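Long-range contact in hypothetical protein TM1010 (Thermotoga maritima, PDB 2F4P), which is of unknown function but carries a cupin domain, a beta-barrel fold built largely of antiparallel strands: residues H62-P67 against V103-G108. Residues are numbered along the deposited sequence; the frame is centred on the assembly and turned at random.
Sequences HWHSHP and VVHWHG
Val-103 O accepts from ND1 of His-105 at 3.0 Å, nearly straight and in the plane of the imidazole, and a water that accepts from the backbone N of His-66 across the contact also lies within bonding reach of it. Beside this bridge His-64 and His-105 form a single antiparallel hydrogen-bonded pair, His-105 N to His-64 O at 2.9 Å, with His-64 N returning the bond to His-105 O. Both imidazoles leave the backbone with CG between the N and the carbonyl carbon (chi1 65° in His-64) and meet obliquely, His-64 CE1 lying 3.5 Å from His-105 NE2. The His-64 ring is also held from its own strand, ND1 donating to His-62 O at 2.9 Å, which restrains its rotation, while NE2 bonds an unknown ligand, probably from the crystallisation liquor; His-66 and His-107 bond the same molecule, consistent with the histidine-lined pocket inside the barrel of cupins. The indoles pack edge-to-face: Trp-106 CD1 stands over the six-membered ring of Trp-63, 3.5 Å from CH2, with the planes at 86°. Val-104 CG1 adds an apolar contact at Trp-63 CE3. The indole nitrogens are engaged further out, Trp-63 NE1 by Glu-139 of helix 137-144 and Trp-106 NE1 by Gln-82. Strand 60-65 pairs antiparallel with strands 105-109, 130-131 and 29-30, and strand 78-83 pairs with 105-109.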
loop_
_atom_site.group_PDB
_atom_site.type_symbol
_atom_site.label_atom_id
_atom_site.label_comp_id
_atom_site.label_asym_id
_atom_site.label_seq_id
_atom_site.Cartn_x
_atom_site.Cartn_y
_atom_site.Cartn_z
ATOM N N HIS A 62 -19.332 7.820 0.713
ATOM C CA HIS A 62 -20.056 8.805 -0.095
ATOM C C HIS A 62 -19.320 9.016 -1.420
ATOM O O HIS A 62 -18.146 8.614 -1.582
ATOM C CB HIS A 62 -20.146 10.119 0.668
ATOM C CG HIS A 62 -21.008 10.041 1.888
ATOM N ND1 HIS A 62 -21.283 11.137 2.676
ATOM C CD2 HIS A 62 -21.663 8.998 2.451
ATOM C CE1 HIS A 62 -22.073 10.774 3.667
ATOM N NE2 HIS A 62 -22.311 9.478 3.560
ATOM N N TRP A 63 -19.977 9.690 -2.358
ATOM C CA TRP A 63 -19.255 10.213 -3.528
ATOM C C TRP A 63 -18.193 11.219 -3.070
ATOM O O TRP A 63 -18.462 12.077 -2.213
ATOM C CB TRP A 63 -20.204 10.905 -4.496
ATOM C CG TRP A 63 -21.217 10.036 -5.164
ATOM C CD1 TRP A 63 -22.518 9.869 -4.793
ATOM C CD2 TRP A 63 -21.031 9.220 -6.338
ATOM N NE1 TRP A 63 -23.150 9.031 -5.657
ATOM C CE2 TRP A 63 -22.261 8.596 -6.605
ATOM C CE3 TRP A 63 -19.933 8.928 -7.161
ATOM C CZ2 TRP A 63 -22.445 7.735 -7.692
ATOM C CZ3 TRP A 63 -20.124 8.070 -8.253
ATOM C CH2 TRP A 63 -21.363 7.506 -8.513
ATOM N N HIS A 64 -17.003 11.148 -3.672
ATOM C CA HIS A 64 -15.955 12.072 -3.358
ATOM C C HIS A 64 -14.849 12.025 -4.422
ATOM O O HIS A 64 -14.833 11.149 -5.283
ATOM C CB HIS A 64 -15.396 11.763 -1.965
ATOM C CG HIS A 64 -14.712 10.438 -1.844
ATOM N ND1 HIS A 64 -15.361 9.227 -2.010
ATOM C CD2 HIS A 64 -13.437 10.138 -1.506
ATOM C CE1 HIS A 64 -14.498 8.242 -1.809
ATOM N NE2 HIS A 64 -13.327 8.770 -1.500
ATOM N N SER A 65 -13.913 12.947 -4.313
ATOM C CA SER A 65 -12.720 12.964 -5.146
ATOM C C SER A 65 -11.515 13.431 -4.317
ATOM O O SER A 65 -11.662 14.112 -3.271
ATOM C CB SER A 65 -12.937 13.898 -6.361
ATOM O OG SER A 65 -12.972 15.266 -5.959
ATOM N N HIS A 66 -10.334 13.072 -4.806
ATOM C CA HIS A 66 -9.075 13.511 -4.237
ATOM C C HIS A 66 -8.336 14.309 -5.308
ATOM O O HIS A 66 -8.079 13.782 -6.385
ATOM C CB HIS A 66 -8.206 12.309 -3.893
ATOM C CG HIS A 66 -8.642 11.582 -2.661
ATOM N ND1 HIS A 66 -8.120 11.871 -1.417
ATOM C CD2 HIS A 66 -9.562 10.616 -2.472
ATOM C CE1 HIS A 66 -8.701 11.102 -0.515
ATOM N NE2 HIS A 66 -9.573 10.327 -1.129
ATOM N N PRO A 67 -7.932 15.528 -4.990
ATOM C CA PRO A 67 -7.142 16.318 -5.926
ATOM C C PRO A 67 -5.854 15.620 -6.404
ATOM O O PRO A 67 -5.409 15.846 -7.526
ATOM C CB PRO A 67 -6.766 17.557 -5.119
ATOM C CG PRO A 67 -7.730 17.652 -4.067
ATOM C CD PRO A 67 -8.236 16.267 -3.758
ATOM N N VAL A 103 -11.269 12.690 -10.023
ATOM C CA VAL A 103 -12.349 11.833 -10.517
ATOM C C VAL A 103 -13.325 11.549 -9.354
ATOM O O VAL A 103 -12.914 11.110 -8.273
ATOM C CB VAL A 103 -11.812 10.556 -11.186
ATOM C CG1 VAL A 103 -12.945 9.543 -11.500
ATOM C CG2 VAL A 103 -11.088 10.909 -12.475
ATOM N N VAL A 104 -14.599 11.824 -9.581
ATOM C CA VAL A 104 -15.621 11.616 -8.561
ATOM C C VAL A 104 -16.042 10.154 -8.549
ATOM O O VAL A 104 -16.327 9.583 -9.597
ATOM C CB VAL A 104 -16.796 12.594 -8.723
ATOM C CG1 VAL A 104 -17.908 12.243 -7.693
ATOM C CG2 VAL A 104 -16.302 14.032 -8.554
ATOM N N HIS A 105 -16.012 9.519 -7.377
ATOM C CA HIS A 105 -16.215 8.057 -7.328
ATOM C C HIS A 105 -16.694 7.654 -5.927
ATOM O O HIS A 105 -16.710 8.469 -4.987
ATOM C CB HIS A 105 -14.895 7.359 -7.617
ATOM C CG HIS A 105 -13.906 7.558 -6.521
ATOM N ND1 HIS A 105 -13.166 8.718 -6.414
ATOM C CD2 HIS A 105 -13.631 6.826 -5.419
ATOM C CE1 HIS A 105 -12.430 8.660 -5.320
ATOM N NE2 HIS A 105 -12.702 7.531 -4.696
ATOM N N TRP A 106 -17.135 6.425 -5.810
ATOM C CA TRP A 106 -17.297 5.812 -4.483
ATOM C C TRP A 106 -16.730 4.423 -4.553
ATOM O O TRP A 106 -16.565 3.866 -5.654
ATOM C CB TRP A 106 -18.758 5.781 -4.044
ATOM C CG TRP A 106 -19.661 4.942 -4.907
ATOM C CD1 TRP A 106 -20.316 5.358 -6.014
ATOM C CD2 TRP A 106 -20.006 3.556 -4.730
ATOM N NE1 TRP A 106 -21.065 4.333 -6.535
ATOM C CE2 TRP A 106 -20.886 3.211 -5.777
ATOM C CE3 TRP A 106 -19.692 2.581 -3.765
ATOM C CZ2 TRP A 106 -21.452 1.925 -5.902
ATOM C CZ3 TRP A 106 -20.240 1.302 -3.890
ATOM C CH2 TRP A 106 -21.115 0.986 -4.946
ATOM N N HIS A 107 -16.416 3.866 -3.385
ATOM C CA HIS A 107 -16.114 2.440 -3.310
ATOM C C HIS A 107 -16.714 1.853 -2.053
ATOM O O HIS A 107 -17.035 2.562 -1.106
ATOM C CB HIS A 107 -14.590 2.163 -3.383
ATOM C CG HIS A 107 -13.742 3.028 -2.497
ATOM N ND1 HIS A 107 -13.152 2.551 -1.342
ATOM C CD2 HIS A 107 -13.354 4.315 -2.611
ATOM C CE1 HIS A 107 -12.466 3.519 -0.768
ATOM N NE2 HIS A 107 -12.584 4.608 -1.507
ATOM N N GLY A 108 -16.822 0.537 -2.025
ATOM C CA GLY A 108 -17.381 -0.094 -0.848
ATOM C C GLY A 108 -17.622 -1.555 -1.024
ATOM O O GLY A 108 -17.239 -2.151 -2.017
HETATM O O HOH W 1 -10.427 11.339 -7.117
#